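Local structure of 3-oxoacyl-[acyl-carrier-protein] synthase 3 (Micrococcus luteus NCTC 2665, 4EWP) at residues R152-V157 with L168-G173; L269-P274 with G329-I334. The protein probably catalyses the first condensation of fatty acid synthesis, adding two carbons from malonyl-ACP to an acyl-CoA primer such as acetyl-CoA. All coordinates share one frame; numbering follows the deposited sequence.

Contact 1. Residues R152-V157 with L168-G173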
ATOM      1  N   ARG A 152      -7.324  12.688  -3.796  1.00 23.03           N
ATOM      2  CA  ARG A 152      -7.450  14.107  -4.073  1.00 24.43           C
ATOM      3  C   ARG A 152      -6.350  14.444  -5.077  1.00 23.85           C
ATOM      4  O   ARG A 152      -5.320  15.029  -4.730  1.00 25.59           O
ATOM      5  CB  ARG A 152      -7.374  14.976  -2.802  1.00 23.39           C
ATOM      6  CG  ARG A 152      -7.823  16.439  -3.065  1.00 23.41           C
ATOM      7  CD  ARG A 152      -8.166  17.218  -1.799  1.00 22.42           C
ATOM      8  NE  ARG A 152      -7.006  17.431  -0.944  1.00 23.92           N
ATOM      9  CZ  ARG A 152      -7.052  17.944   0.284  1.00 30.36           C
ATOM     10  NH1 ARG A 152      -8.215  18.302   0.830  1.00 26.96           N
ATOM     11  NH2 ARG A 152      -5.926  18.084   0.978  1.00 29.99           N
ATOM     12  N   LEU A 153      -6.576  14.037  -6.322  1.00 21.05           N
ATOM     13  CA  LEU A 153      -5.612  14.225  -7.399  1.00 21.18           C
ATOM     14  C   LEU A 153      -5.306  15.695  -7.644  1.00 24.26           C
ATOM     15  O   LEU A 153      -4.247  16.030  -8.172  1.00 24.73           O
ATOM     16  CB  LEU A 153      -6.148  13.611  -8.694  1.00 20.89           C
ATOM     17  CG  LEU A 153      -6.316  12.093  -8.745  1.00 18.68           C
ATOM     18  CD1 LEU A 153      -7.083  11.699  -9.977  1.00 19.73           C
ATOM     19  CD2 LEU A 153      -4.946  11.418  -8.741  1.00 18.52           C
ATOM     20  N   SER A 154      -6.234  16.576  -7.284  1.00 20.30           N
ATOM     21  CA  SER A 154      -6.015  17.992  -7.531  1.00 25.51           C
ATOM     22  C   SER A 154      -4.802  18.492  -6.739  1.00 26.37           C
ATOM     23  O   SER A 154      -4.236  19.538  -7.047  1.00 26.01           O
ATOM     24  CB  SER A 154      -7.275  18.815  -7.227  1.00 22.91           C
ATOM     25  OG  SER A 154      -7.734  18.573  -5.909  1.00 28.85           O
ATOM     26  N   ASP A 155      -4.384  17.736  -5.728  1.00 24.39           N
ATOM     27  CA  ASP A 155      -3.185  18.119  -4.976  1.00 28.18           C
ATOM     28  C   ASP A 155      -1.892  17.904  -5.752  1.00 28.52           C
ATOM     29  O   ASP A 155      -0.868  18.493  -5.403  1.00 28.29           O
ATOM     30  CB  ASP A 155      -3.089  17.374  -3.646  1.00 23.66           C
ATOM     31  CG  ASP A 155      -3.961  17.980  -2.593  1.00 25.69           C
ATOM     32  OD1 ASP A 155      -4.215  19.206  -2.667  1.00 28.41           O
ATOM     33  OD2 ASP A 155      -4.396  17.224  -1.701  1.00 26.62           O
ATOM     34  N   VAL A 156      -1.943  17.056  -6.784  1.00 24.92           N
ATOM     35  CA  VAL A 156      -0.759  16.753  -7.582  1.00 27.85           C
ATOM     36  C   VAL A 156      -0.878  17.053  -9.096  1.00 29.05           C
ATOM     37  O   VAL A 156      -0.203  16.425  -9.911  1.00 28.19           O
ATOM     38  CB  VAL A 156      -0.311  15.293  -7.390  1.00 26.43           C
ATOM     39  CG1 VAL A 156       0.323  15.108  -6.027  1.00 24.90           C
ATOM     40  CG2 VAL A 156      -1.496  14.344  -7.563  1.00 23.32           C
ATOM     41  N   VAL A 157      -1.714  18.010  -9.475  1.00 27.52           N
ATOM     42  CA  VAL A 157      -1.743  18.434 -10.871  1.00 29.28           C
ATOM     43  C   VAL A 157      -0.982  19.742 -11.065  1.00 28.34           C
ATOM     44  O   VAL A 157      -0.921  20.576 -10.165  1.00 30.86           O
ATOM     45  CB  VAL A 157      -3.181  18.571 -11.424  1.00 30.55           C
ATOM     46  CG1 VAL A 157      -3.847  17.210 -11.521  1.00 31.00           C
ATOM     47  CG2 VAL A 157      -4.005  19.520 -10.577  1.00 26.04           C
ATOM     48  N   LEU A 168      -8.236  15.235 -14.390  1.00 27.28           N
ATOM     49  CA  LEU A 168      -8.325  14.614 -13.072  1.00 27.57           C
ATOM     50  C   LEU A 168      -9.251  15.287 -12.077  1.00 26.52           C
ATOM     51  O   LEU A 168      -9.285  16.513 -11.947  1.00 27.48           O
ATOM     52  CB  LEU A 168      -6.929  14.476 -12.463  1.00 30.06           C
ATOM     53  CG  LEU A 168      -5.953  13.758 -13.389  1.00 30.73           C
ATOM     54  CD1 LEU A 168      -4.600  13.609 -12.688  1.00 26.69           C
ATOM     55  CD2 LEU A 168      -6.552  12.409 -13.791  1.00 19.12           C
ATOM     56  N   GLY A 169      -9.980  14.456 -11.349  1.00 27.42           N
ATOM     57  CA  GLY A 169     -10.912  14.931 -10.346  1.00 27.47           C
ATOM     58  C   GLY A 169     -10.694  14.176  -9.043  1.00 29.54           C
ATOM     59  O   GLY A 169      -9.860  13.258  -8.972  1.00 25.47           O
ATOM     60  N   ASP A 170     -11.458  14.561  -8.025  1.00 27.64           N
ATOM     61  CA  ASP A 170     -11.295  14.043  -6.678  1.00 28.51           C
ATOM     62  C   ASP A 170     -12.560  13.334  -6.239  1.00 28.37           C
ATOM     63  O   ASP A 170     -13.658  13.675  -6.681  1.00 30.86           O
ATOM     64  CB  ASP A 170     -11.024  15.198  -5.705  1.00 29.01           C
ATOM     65  CG  ASP A 170      -9.898  16.124  -6.174  1.00 28.83           C
ATOM     66  OD1 ASP A 170      -8.935  15.647  -6.813  1.00 29.04           O
ATOM     67  OD2 ASP A 170      -9.976  17.338  -5.883  1.00 28.01           O
ATOM     68  N   GLY A 171     -12.408  12.364  -5.345  1.00 24.24           N
ATOM     69  CA  GLY A 171     -13.550  11.734  -4.718  1.00 19.10           C
ATOM     70  C   GLY A 171     -13.192  10.402  -4.124  1.00 21.33           C
ATOM     71  O   GLY A 171     -12.022  10.006  -4.123  1.00 21.22           O
ATOM     72  N   ALA A 172     -14.203   9.692  -3.633  1.00 22.52           N
ATOM     73  CA  ALA A 172     -13.989   8.391  -3.013  1.00 20.03           C
ATOM     74  C   ALA A 172     -15.106   7.439  -3.398  1.00 23.20           C
ATOM     75  O   ALA A 172     -16.258   7.838  -3.529  1.00 23.53           O
ATOM     76  CB  ALA A 172     -13.929   8.534  -1.509  1.00 15.25           C
ATOM     77  N   GLY A 173     -14.766   6.172  -3.565  1.00 20.93           N
ATOM     78  CA  GLY A 173     -15.758   5.161  -3.861  1.00 20.90           C
ATOM     79  C   GLY A 173     -15.440   3.961  -3.005  1.00 19.91           C
ATOM     80  O   GLY A 173     -14.282   3.552  -2.916  1.00 23.82           O
TER

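Contact 2. Residues L269-P274 with G329-I334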
ATOM      1  N   LEU A 269     -23.258 -10.092 -19.419  1.00 30.93           N
ATOM      2  CA  LEU A 269     -23.008  -8.872 -18.640  1.00 30.03           C
ATOM      3  C   LEU A 269     -24.239  -7.969 -18.569  1.00 34.06           C
ATOM      4  O   LEU A 269     -24.944  -7.800 -19.558  1.00 35.52           O
ATOM      5  CB  LEU A 269     -21.832  -8.076 -19.224  1.00 26.41           C
ATOM      6  CG  LEU A 269     -20.444  -8.726 -19.181  1.00 28.92           C
ATOM      7  CD1 LEU A 269     -19.383  -7.865 -19.874  1.00 25.91           C
ATOM      8  CD2 LEU A 269     -20.044  -9.001 -17.730  1.00 27.56           C
ATOM      9  N   ALA A 270     -24.495  -7.390 -17.399  1.00 34.86           N
ATOM     10  CA  ALA A 270     -25.483  -6.327 -17.286  1.00 34.18           C
ATOM     11  C   ALA A 270     -24.798  -4.976 -17.433  1.00 32.42           C
ATOM     12  O   ALA A 270     -25.433  -3.982 -17.772  1.00 36.22           O
ATOM     13  CB  ALA A 270     -26.202  -6.397 -15.962  1.00 33.46           C
ATOM     14  N   ALA A 271     -23.497  -4.937 -17.177  1.00 24.20           N
ATOM     15  CA  ALA A 271     -22.782  -3.670 -17.231  1.00 26.83           C
ATOM     16  C   ALA A 271     -21.295  -3.850 -17.489  1.00 28.49           C
ATOM     17  O   ALA A 271     -20.711  -4.888 -17.177  1.00 26.28           O
ATOM     18  CB  ALA A 271     -22.998  -2.871 -15.941  1.00 26.19           C
ATOM     19  N   PHE A 272     -20.696  -2.812 -18.063  1.00 29.12           N
ATOM     20  CA  PHE A 272     -19.264  -2.751 -18.292  1.00 23.93           C
ATOM     21  C   PHE A 272     -18.768  -1.491 -17.603  1.00 26.28           C
ATOM     22  O   PHE A 272     -19.176  -0.385 -17.949  1.00 20.71           O
ATOM     23  CB  PHE A 272     -18.957  -2.708 -19.795  1.00 21.64           C
ATOM     24  CG  PHE A 272     -17.517  -2.426 -20.113  1.00 26.17           C
ATOM     25  CD1 PHE A 272     -16.502  -3.093 -19.441  1.00 24.91           C
ATOM     26  CD2 PHE A 272     -17.178  -1.491 -21.085  1.00 24.37           C
ATOM     27  CE1 PHE A 272     -15.159  -2.829 -19.732  1.00 29.77           C
ATOM     28  CE2 PHE A 272     -15.853  -1.220 -21.385  1.00 24.29           C
ATOM     29  CZ  PHE A 272     -14.836  -1.896 -20.704  1.00 28.86           C
ATOM     30  N   ILE A 273     -17.910  -1.661 -16.601  1.00 25.35           N
ATOM     31  CA  ILE A 273     -17.474  -0.521 -15.818  1.00 23.16           C
ATOM     32  C   ILE A 273     -15.969  -0.382 -15.859  1.00 25.25           C
ATOM     33  O   ILE A 273     -15.276  -0.792 -14.927  1.00 22.84           O
ATOM     34  CB  ILE A 273     -17.939  -0.618 -14.360  1.00 20.79           C
ATOM     35  CG1 ILE A 273     -19.409  -1.063 -14.302  1.00 24.93           C
ATOM     36  CG2 ILE A 273     -17.753   0.733 -13.674  1.00 18.51           C
ATOM     37  CD1 ILE A 273     -19.893  -1.425 -12.920  1.00 25.83           C
ATOM     38  N   PRO A 274     -15.445   0.191 -16.948  1.00 22.37           N
ATOM     39  CA  PRO A 274     -13.996   0.381 -16.935  1.00 20.53           C
ATOM     40  C   PRO A 274     -13.644   1.601 -16.092  1.00 21.55           C
ATOM     41  O   PRO A 274     -14.456   2.518 -15.917  1.00 23.29           O
ATOM     42  CB  PRO A 274     -13.662   0.632 -18.415  1.00 18.08           C
ATOM     43  CG  PRO A 274     -14.916   1.271 -18.962  1.00 19.18           C
ATOM     44  CD  PRO A 274     -16.064   0.624 -18.215  1.00 20.26           C
ATOM     45  N   GLY A 329     -27.026  -8.301 -11.210  1.00 30.04           N
ATOM     46  CA  GLY A 329     -26.495  -8.535 -12.543  1.00 28.72           C
ATOM     47  C   GLY A 329     -24.975  -8.601 -12.533  1.00 30.13           C
ATOM     48  O   GLY A 329     -24.346  -8.203 -11.565  1.00 29.26           O
ATOM     49  N   LEU A 330     -24.385  -9.105 -13.612  1.00 33.33           N
ATOM     50  CA  LEU A 330     -22.930  -9.211 -13.709  1.00 32.12           C
ATOM     51  C   LEU A 330     -22.302  -7.962 -14.323  1.00 33.15           C
ATOM     52  O   LEU A 330     -22.775  -7.455 -15.341  1.00 31.65           O
ATOM     53  CB  LEU A 330     -22.529 -10.429 -14.540  1.00 25.63           C
ATOM     54  CG  LEU A 330     -22.976 -11.784 -13.996  1.00 29.20           C
ATOM     55  CD1 LEU A 330     -22.587 -12.881 -14.974  1.00 33.22           C
ATOM     56  CD2 LEU A 330     -22.363 -12.025 -12.627  1.00 22.20           C
ATOM     57  N   ALA A 331     -21.226  -7.487 -13.702  1.00 28.93           N
ATOM     58  CA  ALA A 331     -20.482  -6.337 -14.198  1.00 27.16           C
ATOM     59  C   ALA A 331     -19.005  -6.685 -14.357  1.00 29.50           C
ATOM     60  O   ALA A 331     -18.388  -7.270 -13.464  1.00 24.52           O
ATOM     61  CB  ALA A 331     -20.638  -5.153 -13.248  1.00 22.57           C
ATOM     62  N   LEU A 332     -18.445  -6.332 -15.509  1.00 31.39           N
ATOM     63  CA  LEU A 332     -17.006  -6.430 -15.718  1.00 25.23           C
ATOM     64  C   LEU A 332     -16.391  -5.114 -15.259  1.00 21.99           C
ATOM     65  O   LEU A 332     -16.769  -4.041 -15.743  1.00 22.96           O
ATOM     66  CB  LEU A 332     -16.687  -6.668 -17.202  1.00 27.53           C
ATOM     67  CG  LEU A 332     -15.231  -6.622 -17.681  1.00 26.49           C
ATOM     68  CD1 LEU A 332     -14.419  -7.727 -17.023  1.00 27.40           C
ATOM     69  CD2 LEU A 332     -15.186  -6.764 -19.176  1.00 28.24           C
ATOM     70  N   GLN A 333     -15.460  -5.185 -14.317  1.00 19.12           N
ATOM     71  CA  GLN A 333     -14.746  -3.989 -13.881  1.00 20.07           C
ATOM     72  C   GLN A 333     -13.284  -4.192 -14.158  1.00 21.52           C
ATOM     73  O   GLN A 333     -12.747  -5.283 -13.947  1.00 23.98           O
ATOM     74  CB  GLN A 333     -14.973  -3.701 -12.401  1.00 20.32           C
ATOM     75  CG  GLN A 333     -14.732  -4.899 -11.534  1.00 20.34           C
ATOM     76  CD  GLN A 333     -15.043  -4.600 -10.087  1.00 24.75           C
ATOM     77  OE1 GLN A 333     -16.007  -3.882  -9.781  1.00 25.46           O
ATOM     78  NE2 GLN A 333     -14.215  -5.131  -9.179  1.00 17.40           N
ATOM     79  N   ILE A 334     -12.640  -3.148 -14.657  1.00 18.07           N
ATOM     80  CA  ILE A 334     -11.249  -3.264 -15.046  1.00 20.67           C
ATOM     81  C   ILE A 334     -10.592  -1.905 -14.902  1.00 22.62           C
ATOM     82  O   ILE A 334     -11.043  -0.925 -15.505  1.00 21.11           O
ATOM     83  CB  ILE A 334     -11.120  -3.789 -16.487  1.00 22.98           C
ATOM     84  CG1 ILE A 334      -9.650  -3.844 -16.904  1.00 19.40           C
ATOM     85  CG2 ILE A 334     -11.906  -2.903 -17.466  1.00 21.00           C
ATOM     86  CD1 ILE A 334      -9.434  -4.636 -18.185  1.00 17.50           C
TER

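Contact 1. Residues R152-V157 with L168-G173
Asp170 OD2 is held by two donors: Ser154 OG, 2.6 Å away, and the backbone N of Ala56. The hydroxyl comes to OD2 on its syn side, 19° out of the carboxylate plane. The second oxygen is taken by the same serine: Ser154 N bonds at 2.9 Å to the syn lone pair of Asp170 OD1. Ser154 can serve both oxygens because its OG lies between its own backbone N and carbonyl carbon (chi1 55°), which leaves hydroxyl and amide turned to the same carboxylate. Leu153 N is as near to OD1 but badly aimed. The short 3-10 segment 153-155 thus sits on the Asp170 carboxylate, just after the chain leaves strand 144-152. The side chain of Arg152 meets Asp170 with its aliphatic part, CG 3.7 Å from Asp170 OD2. Arg152 NE instead bonds Asp155 OD2 at 2.7 Å; the oxygen lies at the edge of the guanidinium, in its plane, while NE approaches from above the carboxylate plane. Asp155 OD1 forms a salt bridge with Arg210 of the second subunit. On the apolar side of the contact, Leu153 CD1 lies 3.7 Å from Leu168 CB, the two side chains crossing at about a right angle, and Val157 CG1 packs on Leu168 CD1. Leu168 also touches Asn306, a predicted active-site residue, and Gly169 shares a backbone hydrogen bond with it. The buried Asp170 carboxylate is met by neutral N-H and O-H donors, with the Arg152 guanidinium not in contact; the donors from Ser154 and Ala56 are likely to stabilise it as an anion.

Contact 2. Residues L269-P274 with G329-I334
Phe272 and Leu332 both set CG anti to the backbone N (chi1 171° and 172°), and the two side chains therefore lie side by side, pointing the same way, with Phe272 CD1 3.9 Å from Leu332 CD2. They belong to paired parallel strands, 269-274 and 330-337, inside the mixed sheet of the C-terminal half of a thiolase-like fold. Phe272 CE1 reaches on to Ile334 CG2 at 4.0 Å, and Pro274 CD sits 3.5 Å above the plane of the Phe272 ring, over its centre. Phe285 meets the ring edge-to-face, and helix 240-262 covers Leu332 and Ile334 on this face. An alanine in place of Phe272 would probably leave a gap beside Leu332 CD2 and Ile334 CG2 and take from Pro274 the ring it rests on. The other face carries Ala271, Ile273, Ala331 and Gln333; helix 311-322 packs on Ala271, Ile273 and Gln333, and Ile273 CD1 approaches Ala331 CB at 3.8 Å. Gln333 directs its amide out of the pair, OE1 to Tyr126 OH and NE2 to Gln345 OE1, which fixes its rotation. Between the strands, Ile273 N gives a nearly straight bond to Leu332 O (2.8 Å), while Leu332 N reaches Ala271 O at 3.2 Å. Ala331 CA and Gln333 CA add CH...O contacts to Ala271 O and Ile273 O. Where the chain turns a corner at Ala270, two consecutive amides converge on one acceptor: Leu330 O takes Ala270 N at 2.7 Å, in the carbonyl plane, and Ala271 N at 3.2 Å, tilted 15° from it.

In the fold
Contact 1 closes before contact 2 opens along the chain; their centres lie 24 Å apart and their nearest atoms about 10 Å. They share no sheet. Contact 1 sits at the end of the antiparallel pair 144-152 and 170-180 in the N-terminal five-stranded sheet, contact 2 on the parallel pair 269-274 and 330-337 in the C-terminal one. Both sheets have the strand order 1-5-4-2-3, the duplicated architecture of the thiolase superfamily. The predicted active-site residues draw on both halves: Cys123 lies near Leu153, and His275 directly follows strand 269-274. Both contacts come within reach of the second subunit of the homodimer, contact 2 through Leu330, which packs on Val3 of that subunit.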